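Local coordinates for uncharacterized protein (Ruminococcus gnavus, PDB 4QAN), which is of unknown function but has a cystatin-like fold, is a divergent member of the NTF2-like superfamily and can bind magnesium, at residues E5-E13 / Y210-E218; E28-K39 / I112-I120. All coordinates share one frame; numbering follows the deposited sequence.

Contact 1 (E5-E13 / Y210-E218); sequences ESEVLNVTE and YFQAMPISE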
loop_
_atom_site.group_PDB
_atom_site.type_symbol
_atom_site.label_atom_id
_atom_site.label_comp_id
_atom_site.label_asym_id
_atom_site.label_seq_id
_atom_site.Cartn_x
_atom_site.Cartn_y
_atom_site.Cartn_z
ATOM N N GLU A 5 12.721 -1.792 13.080
ATOM C CA GLU A 5 12.130 -1.446 11.783
ATOM C C GLU A 5 13.125 -0.701 10.889
ATOM O O GLU A 5 13.120 -0.862 9.665
ATOM C CB GLU A 5 10.890 -0.575 11.989
ATOM C CG GLU A 5 9.760 -1.264 12.738
ATOM C CD GLU A 5 9.006 -2.249 11.872
ATOM O OE1 GLU A 5 9.473 -3.416 11.764
ATOM O OE2 GLU A 5 7.945 -1.854 11.313
ATOM N N SER A 6 13.966 0.121 11.513
ATOM C CA SER A 6 14.955 0.925 10.803
ATOM C C SER A 6 15.974 0.086 9.998
ATOM O O SER A 6 16.204 0.347 8.815
ATOM C CB SER A 6 15.678 1.839 11.808
ATOM O OG SER A 6 16.711 2.584 11.193
ATOM N N GLU A 7 16.562 -0.927 10.629
ATOM C CA GLU A 7 17.674 -1.688 10.018
ATOM C C GLU A 7 17.251 -2.742 8.975
ATOM O O GLU A 7 18.092 -3.466 8.433
ATOM C CB GLU A 7 18.565 -2.316 11.111
ATOM C CG GLU A 7 17.867 -3.249 12.098
ATOM C CD GLU A 7 18.653 -3.432 13.384
ATOM O OE1 GLU A 7 19.901 -3.472 13.332
ATOM O OE2 GLU A 7 18.026 -3.537 14.454
ATOM N N VAL A 8 15.954 -2.821 8.698
ATOM C CA VAL A 8 15.440 -3.711 7.663
ATOM C C VAL A 8 15.083 -2.927 6.399
ATOM O O VAL A 8 14.379 -3.429 5.534
ATOM C CB VAL A 8 14.245 -4.547 8.175
ATOM C CG1 VAL A 8 14.665 -5.362 9.389
ATOM C CG2 VAL A 8 13.039 -3.684 8.519
ATOM N N LEU A 9 15.612 -1.708 6.296
ATOM C CA LEU A 9 15.373 -0.829 5.165
ATOM C C LEU A 9 16.502 -0.847 4.143
ATOM O O LEU A 9 17.679 -0.759 4.484
ATOM C CB LEU A 9 15.181 0.617 5.637
ATOM C CG LEU A 9 13.936 0.922 6.472
ATOM C CD1 LEU A 9 13.737 2.431 6.554
ATOM C CD2 LEU A 9 12.690 0.251 5.892
ATOM N N ASN A 10 16.108 -0.932 2.876
ATOM C CA ASN A 10 17.013 -0.792 1.760
ATOM C C ASN A 10 17.001 0.678 1.396
ATOM O O ASN A 10 16.061 1.165 0.757
ATOM C CB ASN A 10 16.528 -1.654 0.595
ATOM C CG ASN A 10 17.461 -1.624 -0.596
ATOM O OD1 ASN A 10 18.407 -0.847 -0.641
ATOM N ND2 ASN A 10 17.181 -2.472 -1.588
ATOM N N VAL A 11 18.023 1.394 1.844
ATOM C CA VAL A 11 18.173 2.793 1.479
ATOM C C VAL A 11 18.759 2.773 0.071
ATOM O O VAL A 11 19.972 2.745 -0.113
ATOM C CB VAL A 11 19.078 3.576 2.458
ATOM C CG1 VAL A 11 19.014 5.075 2.158
ATOM C CG2 VAL A 11 18.658 3.321 3.900
ATOM N N THR A 12 17.877 2.745 -0.921
ATOM C CA THR A 12 18.279 2.597 -2.319
ATOM C C THR A 12 19.069 3.826 -2.760
ATOM O O THR A 12 19.054 4.843 -2.069
ATOM C CB THR A 12 17.053 2.450 -3.237
ATOM O OG1 THR A 12 16.297 3.663 -3.225
ATOM C CG2 THR A 12 16.160 1.313 -2.795
ATOM N N GLU A 13 19.733 3.736 -3.914
ATOM C CA GLU A 13 20.478 4.869 -4.480
ATOM C C GLU A 13 19.604 6.118 -4.596
ATOM O O GLU A 13 20.044 7.215 -4.269
ATOM C CB GLU A 13 21.057 4.519 -5.861
ATOM C CG GLU A 13 22.329 3.683 -5.816
ATOM C CD GLU A 13 22.720 3.103 -7.173
ATOM O OE1 GLU A 13 22.280 3.632 -8.224
ATOM O OE2 GLU A 13 23.480 2.105 -7.189
ATOM N N TYR A 210 8.713 7.063 1.123
ATOM C CA TYR A 210 8.407 5.653 0.889
ATOM C C TYR A 210 9.577 4.802 1.369
ATOM O O TYR A 210 10.655 5.323 1.614
ATOM C CB TYR A 210 8.131 5.416 -0.600
ATOM C CG TYR A 210 9.311 5.635 -1.535
ATOM C CD1 TYR A 210 9.640 6.899 -1.997
ATOM C CD2 TYR A 210 10.087 4.570 -1.960
ATOM C CE1 TYR A 210 10.719 7.097 -2.856
ATOM C CE2 TYR A 210 11.165 4.753 -2.806
ATOM C CZ TYR A 210 11.478 6.023 -3.244
ATOM O OH TYR A 210 12.531 6.190 -4.087
ATOM N N PHE A 211 9.377 3.493 1.487
ATOM C CA PHE A 211 10.446 2.604 1.892
ATOM C C PHE A 211 10.424 1.326 1.061
ATOM O O PHE A 211 9.372 0.927 0.542
ATOM C CB PHE A 211 10.310 2.266 3.383
ATOM C CG PHE A 211 9.150 1.375 3.690
ATOM C CD1 PHE A 211 7.904 1.907 3.959
ATOM C CD2 PHE A 211 9.299 -0.001 3.684
ATOM C CE1 PHE A 211 6.826 1.079 4.226
ATOM C CE2 PHE A 211 8.233 -0.827 3.961
ATOM C CZ PHE A 211 6.987 -0.285 4.221
ATOM N N GLN A 212 11.608 0.722 0.931
ATOM C CA GLN A 212 11.783 -0.587 0.299
ATOM C C GLN A 212 12.471 -1.475 1.360
ATOM O O GLN A 212 13.593 -1.199 1.773
ATOM C CB GLN A 212 12.620 -0.470 -1.008
ATOM C CG GLN A 212 12.469 -1.648 -1.988
ATOM C CD GLN A 212 13.122 -1.420 -3.362
ATOM O OE1 GLN A 212 12.744 -0.515 -4.106
ATOM N NE2 GLN A 212 14.098 -2.264 -3.706
ATOM N N ALA A 213 11.782 -2.511 1.828
ATOM C CA ALA A 213 12.358 -3.385 2.844
ATOM C C ALA A 213 13.449 -4.239 2.191
ATOM O O ALA A 213 13.408 -4.466 0.979
ATOM C CB ALA A 213 11.282 -4.248 3.462
HETATM N N MSE A 214 14.438 -4.643 2.987
HETATM C CA MSE A 214 15.487 -5.535 2.513
HETATM C C MSE A 214 15.099 -6.952 2.827
HETATM O O MSE A 214 14.269 -7.190 3.689
HETATM C CB MSE A 214 16.807 -5.190 3.183
HETATM C CG MSE A 214 16.885 -5.703 4.613
HETATM SE SE MSE A 214 18.634 -5.208 5.355
HETATM C CE MSE A 214 18.461 -6.299 6.989
ATOM N N PRO A 215 15.696 -7.930 2.124
ATOM C CA PRO A 215 15.429 -9.310 2.518
ATOM C C PRO A 215 15.976 -9.629 3.916
ATOM O O PRO A 215 17.081 -9.221 4.242
ATOM C CB PRO A 215 16.195 -10.121 1.467
ATOM C CG PRO A 215 16.222 -9.232 0.284
ATOM C CD PRO A 215 16.468 -7.876 0.873
ATOM N N ILE A 216 15.185 -10.310 4.744
ATOM C CA ILE A 216 15.715 -10.974 5.942
ATOM C C ILE A 216 15.190 -12.398 5.974
ATOM O O ILE A 216 14.107 -12.683 5.453
ATOM C CB ILE A 216 15.358 -10.263 7.268
ATOM C CG1 ILE A 216 13.851 -10.228 7.486
ATOM C CG2 ILE A 216 15.940 -8.853 7.304
ATOM C CD1 ILE A 216 13.459 -9.574 8.797
ATOM N N SER A 217 15.955 -13.279 6.602
ATOM C CA SER A 217 15.648 -14.696 6.617
ATOM C C SER A 217 16.005 -15.307 7.971
ATOM O O SER A 217 16.609 -14.662 8.791
ATOM C CB SER A 217 16.442 -15.382 5.503
ATOM O OG SER A 217 17.839 -15.305 5.737
ATOM N N GLU A 218 15.620 -16.560 8.177
ATOM C CA GLU A 218 16.020 -17.332 9.352
ATOM C C GLU A 218 16.500 -18.697 8.875
ATOM O O GLU A 218 16.232 -19.088 7.735
ATOM C CB GLU A 218 14.837 -17.503 10.309
ATOM C CG GLU A 218 14.274 -16.205 10.874
ATOM C CD GLU A 218 15.252 -15.420 11.750
ATOM O OE1 GLU A 218 16.327 -15.944 12.104
ATOM O OE2 GLU A 218 14.945 -14.262 12.092
HETATM O O HOH W 1 13.758 2.051 2.329
HETATM O O HOH W 2 15.096 -4.526 -1.399
#
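Met214 N donates to Val8 O at 2.8 Å, from 36° above the carbonyl plane, and Asn10 N approaches Gln212 O almost head-on, with a C=O...N angle of 172°; the two bonds flank Leu9 and Ala213, a non-hydrogen-bonded antiparallel pair with CA atoms 4.6 Å apart. A water stands in for the second direct bond of the Asn10–Gln212 pair, donating to Asn10 O and accepting from Gln212 N.

Asn10 has CG anti to its own N (chi1 -177°), which lays its side chain beside that of Gln212, the two pointing the same way but with amide planes nearly perpendicular and ND2 3.7 Å from Gln212 NE2. A short amide suits this place: ND2 gives one bond to Ser249 O and another, of 2.9 Å, to a second water, which in turn donates to Ala213 O. Gln212, modelled in two conformers, sends its amide to Ser249 and Ser253. Thr12 lays its CG2 methyl across the Gln212 amide while OG1 bonds to Thr252. Among the apolar groups, Leu9 CD2 meets Phe211 CB at 4.0 Å, its side chain roughly perpendicular to the phenylalanine, and Val8 CG1 faces Ile216 CG2 at 4.3 Å.

This is an isolated antiparallel bridge between two loop segments; it pins the segment after helix 2-6 to the connection leading into helix 221-234.

Contact 2 (E28-K39 / I112-I120); sequences EEAVLYMLSALK and IETLEVLEI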
loop_
_atom_site.group_PDB
_atom_site.type_symbol
_atom_site.label_atom_id
_atom_site.label_comp_id
_atom_site.label_asym_id
_atom_site.label_seq_id
_atom_site.Cartn_x
_atom_site.Cartn_y
_atom_site.Cartn_z
ATOM N N GLU A 28 -0.138 24.614 -7.682
ATOM C CA GLU A 28 0.395 24.587 -9.047
ATOM C C GLU A 28 1.792 23.952 -9.085
ATOM O O GLU A 28 2.081 23.131 -9.957
ATOM C CB GLU A 28 0.418 25.994 -9.675
ATOM C CG GLU A 28 0.539 25.962 -11.194
ATOM C CD GLU A 28 0.420 27.332 -11.839
ATOM O OE1 GLU A 28 1.309 28.181 -11.614
ATOM O OE2 GLU A 28 -0.557 27.555 -12.588
ATOM N N GLU A 29 2.637 24.320 -8.124
ATOM C CA GLU A 29 4.004 23.799 -8.034
ATOM C C GLU A 29 3.976 22.293 -7.912
ATOM O O GLU A 29 4.683 21.598 -8.633
ATOM C CB GLU A 29 4.728 24.347 -6.806
ATOM C CG GLU A 29 4.889 25.856 -6.753
ATOM C CD GLU A 29 5.351 26.317 -5.378
ATOM O OE1 GLU A 29 5.645 25.435 -4.530
ATOM O OE2 GLU A 29 5.422 27.548 -5.146
ATOM N N ALA A 30 3.156 21.808 -6.985
ATOM C CA ALA A 30 2.976 20.371 -6.762
ATOM C C ALA A 30 2.541 19.637 -8.039
ATOM O O ALA A 30 3.008 18.533 -8.322
ATOM C CB ALA A 30 1.962 20.146 -5.653
ATOM N N VAL A 31 1.662 20.268 -8.816
ATOM C CA VAL A 31 1.186 19.695 -10.072
ATOM C C VAL A 31 2.323 19.597 -11.082
ATOM O O VAL A 31 2.495 18.555 -11.725
ATOM C CB VAL A 31 0.048 20.531 -10.682
ATOM C CG1 VAL A 31 -0.286 20.059 -12.097
ATOM C CG2 VAL A 31 -1.184 20.479 -9.792
ATOM N N LEU A 32 3.086 20.683 -11.213
ATOM C CA LEU A 32 4.190 20.740 -12.161
ATOM C C LEU A 32 5.279 19.754 -11.780
ATOM O O LEU A 32 5.756 18.998 -12.628
ATOM C CB LEU A 32 4.779 22.153 -12.235
ATOM C CG LEU A 32 3.901 23.224 -12.887
ATOM C CD1 LEU A 32 4.555 24.600 -12.784
ATOM C CD2 LEU A 32 3.614 22.865 -14.341
ATOM N N TYR A 33 5.665 19.765 -10.505
ATOM C CA TYR A 33 6.618 18.800 -9.971
ATOM C C TYR A 33 6.217 17.412 -10.441
ATOM O O TYR A 33 7.048 16.657 -10.939
ATOM C CB TYR A 33 6.643 18.866 -8.437
ATOM C CG TYR A 33 7.519 17.815 -7.764
ATOM C CD1 TYR A 33 6.983 16.617 -7.304
ATOM C CD2 TYR A 33 8.890 18.026 -7.580
ATOM C CE1 TYR A 33 7.788 15.668 -6.683
ATOM C CE2 TYR A 33 9.698 17.068 -6.964
ATOM C CZ TYR A 33 9.144 15.895 -6.519
ATOM O OH TYR A 33 9.955 14.943 -5.916
HETATM N N MSE A 34 4.939 17.084 -10.312
HETATM C CA MSE A 34 4.470 15.752 -10.707
HETATM C C MSE A 34 4.555 15.605 -12.200
HETATM O O MSE A 34 4.931 14.548 -12.695
HETATM C CB MSE A 34 3.070 15.510 -10.164
HETATM C CG MSE A 34 2.531 14.118 -10.455
HETATM SE SE MSE A 34 3.614 12.774 -9.530
HETATM C CE MSE A 34 3.101 13.164 -7.673
ATOM N N LEU A 35 4.216 16.656 -12.933
ATOM C CA LEU A 35 4.307 16.620 -14.388
ATOM C C LEU A 35 5.750 16.424 -14.871
ATOM O O LEU A 35 6.005 15.637 -15.789
ATOM C CB LEU A 35 3.717 17.888 -14.985
ATOM C CG LEU A 35 2.202 18.023 -14.841
ATOM C CD1 LEU A 35 1.771 19.437 -15.194
ATOM C CD2 LEU A 35 1.479 17.017 -15.717
ATOM N N SER A 36 6.689 17.141 -14.257
ATOM C CA SER A 36 8.115 16.938 -14.538
ATOM C C SER A 36 8.557 15.495 -14.286
ATOM O O SER A 36 9.265 14.898 -15.099
ATOM C CB SER A 36 8.968 17.851 -13.671
ATOM O OG SER A 36 10.322 17.477 -13.797
ATOM N N ALA A 37 8.161 14.954 -13.140
ATOM C CA ALA A 37 8.498 13.578 -12.799
ATOM C C ALA A 37 8.084 12.656 -13.932
ATOM O O ALA A 37 8.890 11.852 -14.395
ATOM C CB ALA A 37 7.823 13.162 -11.505
ATOM N N LEU A 38 6.832 12.796 -14.376
ATOM C CA LEU A 38 6.296 11.995 -15.476
ATOM C C LEU A 38 7.076 12.225 -16.758
ATOM O O LEU A 38 7.345 11.289 -17.500
ATOM C CB LEU A 38 4.819 12.314 -15.712
ATOM C CG LEU A 38 3.870 11.828 -14.614
ATOM C CD1 LEU A 38 2.609 12.668 -14.556
ATOM C CD2 LEU A 38 3.509 10.360 -14.801
ATOM N N LYS A 39 7.436 13.472 -17.015
ATOM C CA LYS A 39 8.213 13.807 -18.204
ATOM C C LYS A 39 9.554 13.077 -18.203
ATOM O O LYS A 39 9.991 12.580 -19.241
ATOM C CB LYS A 39 8.447 15.317 -18.273
ATOM C CG LYS A 39 9.109 15.806 -19.550
ATOM C CD LYS A 39 9.375 17.301 -19.460
ATOM C CE LYS A 39 9.947 17.854 -20.747
ATOM N NZ LYS A 39 8.999 17.655 -21.876
ATOM N N ILE A 112 5.198 10.568 -23.571
ATOM C CA ILE A 112 5.037 11.422 -22.391
ATOM C C ILE A 112 6.342 12.190 -22.125
ATOM O O ILE A 112 6.328 13.252 -21.519
ATOM C CB ILE A 112 4.533 10.626 -21.151
ATOM C CG1 ILE A 112 4.316 11.562 -19.959
ATOM C CG2 ILE A 112 5.479 9.488 -20.757
ATOM C CD1 ILE A 112 3.294 11.056 -18.971
ATOM N N GLU A 113 7.453 11.663 -22.632
ATOM C CA GLU A 113 8.757 12.338 -22.593
ATOM C C GLU A 113 8.743 13.736 -23.221
ATOM O O GLU A 113 9.439 14.643 -22.749
ATOM C CB GLU A 113 9.820 11.488 -23.308
ATOM C CG GLU A 113 10.236 10.226 -22.554
ATOM C CD GLU A 113 9.210 9.098 -22.610
ATOM O OE1 GLU A 113 8.308 9.136 -23.484
ATOM O OE2 GLU A 113 9.309 8.167 -21.772
ATOM N N THR A 114 7.953 13.909 -24.278
ATOM C CA THR A 114 7.918 15.170 -25.030
ATOM C C THR A 114 6.849 16.160 -24.528
ATOM O O THR A 114 6.382 17.015 -25.285
ATOM C CB THR A 114 7.674 14.888 -26.527
ATOM O OG1 THR A 114 6.413 14.219 -26.689
ATOM C CG2 THR A 114 8.795 14.017 -27.094
ATOM N N LEU A 115 6.507 16.066 -23.243
ATOM C CA LEU A 115 5.339 16.743 -22.671
ATOM C C LEU A 115 5.514 18.263 -22.506
ATOM O O LEU A 115 6.536 18.727 -22.008
ATOM C CB LEU A 115 5.012 16.087 -21.324
ATOM C CG LEU A 115 3.989 16.677 -20.350
ATOM C CD1 LEU A 115 3.442 15.553 -19.483
ATOM C CD2 LEU A 115 4.576 17.786 -19.478
ATOM N N GLU A 116 4.502 19.024 -22.919
ATOM C CA GLU A 116 4.484 20.471 -22.734
ATOM C C GLU A 116 3.228 20.872 -21.970
ATOM O O GLU A 116 2.131 20.463 -22.332
ATOM C CB GLU A 116 4.481 21.191 -24.086
ATOM C CG GLU A 116 5.791 21.162 -24.849
ATOM C CD GLU A 116 5.710 21.927 -26.164
ATOM O OE1 GLU A 116 5.408 23.143 -26.148
ATOM O OE2 GLU A 116 5.948 21.310 -27.224
ATOM N N VAL A 117 3.389 21.708 -20.949
ATOM C CA VAL A 117 2.271 22.152 -20.118
ATOM C C VAL A 117 1.580 23.376 -20.712
ATOM O O VAL A 117 2.105 24.486 -20.658
ATOM C CB VAL A 117 2.738 22.472 -18.683
ATOM C CG1 VAL A 117 1.553 22.866 -17.809
ATOM C CG2 VAL A 117 3.468 21.271 -18.090
ATOM N N LEU A 118 0.385 23.174 -21.257
ATOM C CA LEU A 118 -0.349 24.253 -21.926
ATOM C C LEU A 118 -1.105 25.109 -20.919
ATOM O O LEU A 118 -1.070 26.338 -20.984
ATOM C CB LEU A 118 -1.331 23.682 -22.945
ATOM C CG LEU A 118 -0.748 22.678 -23.942
ATOM C CD1 LEU A 118 -1.852 22.146 -24.842
ATOM C CD2 LEU A 118 0.380 23.285 -24.762
ATOM N N GLU A 119 -1.795 24.450 -19.994
ATOM C CA GLU A 119 -2.544 25.139 -18.954
ATOM C C GLU A 119 -2.831 24.218 -17.778
ATOM O O GLU A 119 -2.941 23.004 -17.931
ATOM C CB GLU A 119 -3.858 25.674 -19.529
ATOM C CG GLU A 119 -4.827 26.240 -18.500
ATOM C CD GLU A 119 -5.967 27.011 -19.131
ATOM O OE1 GLU A 119 -6.135 26.938 -20.370
ATOM O OE2 GLU A 119 -6.699 27.692 -18.383
ATOM N N ILE A 120 -2.939 24.821 -16.601
ATOM C CA ILE A 120 -3.405 24.146 -15.402
ATOM C C ILE A 120 -4.586 24.962 -14.905
ATOM O O ILE A 120 -4.417 26.127 -14.550
ATOM C CB ILE A 120 -2.303 24.106 -14.321
ATOM C CG1 ILE A 120 -1.139 23.231 -14.783
ATOM C CG2 ILE A 120 -2.851 23.577 -13.003
ATOM C CD1 ILE A 120 0.090 23.340 -13.908
#
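Ile120 CD1 is gripped by three side chains of helix 28-39: Leu32 CD2 at 3.6 Å, Val31 CG1 meeting it tip to tip at 3.8 Å, and the aliphatic CG of Glu28. With CG1 anti to its carbonyl carbon (chi1 -66°), Ile120 extends the delta methyl into this apolar group. One turn along, Leu35 CD1 rests on Val117 CG2 at 3.8 Å, the branched side chains crossing obliquely, and further on Leu38 CB covers Ile112 CD1.

Lys39 works differently. Its chain runs extended until a final bend at chi4 (61°) turns NZ onto two main-chain carbonyls, Leu115 O at 2.7 Å and Glu113 O at 3.2 Å. A lysine suits the spot because its long methylene chain can lie against the turn while the ammonium satisfies two oxygens there.

The helix runs roughly antiparallel to strand 116-120, at 148° and with axes 10.2 Å apart; this is the helix-on-sheet layer of a cystatin-like fold, in which a helix packs across a curved antiparallel sheet. Val117 and Ile120 both face the helix, although regular strand alternation would put residues three apart on opposite faces, because Leu118 and Glu119 form a classic beta bulge opposite Tyr147. Farther out, Ile146 of strand 140-150 touches Val31 and Leu35, while Leu157 and Phe159 of strand 153-164 continue the apolar surface under the helix. The Glu28 carboxylate forms a salt bridge with Lys197, and Tyr199 OH bonds to Ile120 N.

In the fold
From the N terminus, helix 2-6 leads into the 5-13 segment, and the chain then enters helix 27-39. After several further helices, including 87-108, it returns at 112-120, where contact 2 closes a loop of 72 residues, mostly helical and without strands, and seats the helix on the first strand of the antiparallel sheet. The remaining strands of that sheet follow before the chain reaches 210-218, and contact 1 closes the larger loop of 196 residues, which contains contact 2 entirely. The centres of the two contacts lie about 31 Å apart. Contact 2 joins helix to sheet within the first half; contact 1 ties the N-terminal segment to the connection between the two sheet-bearing halves.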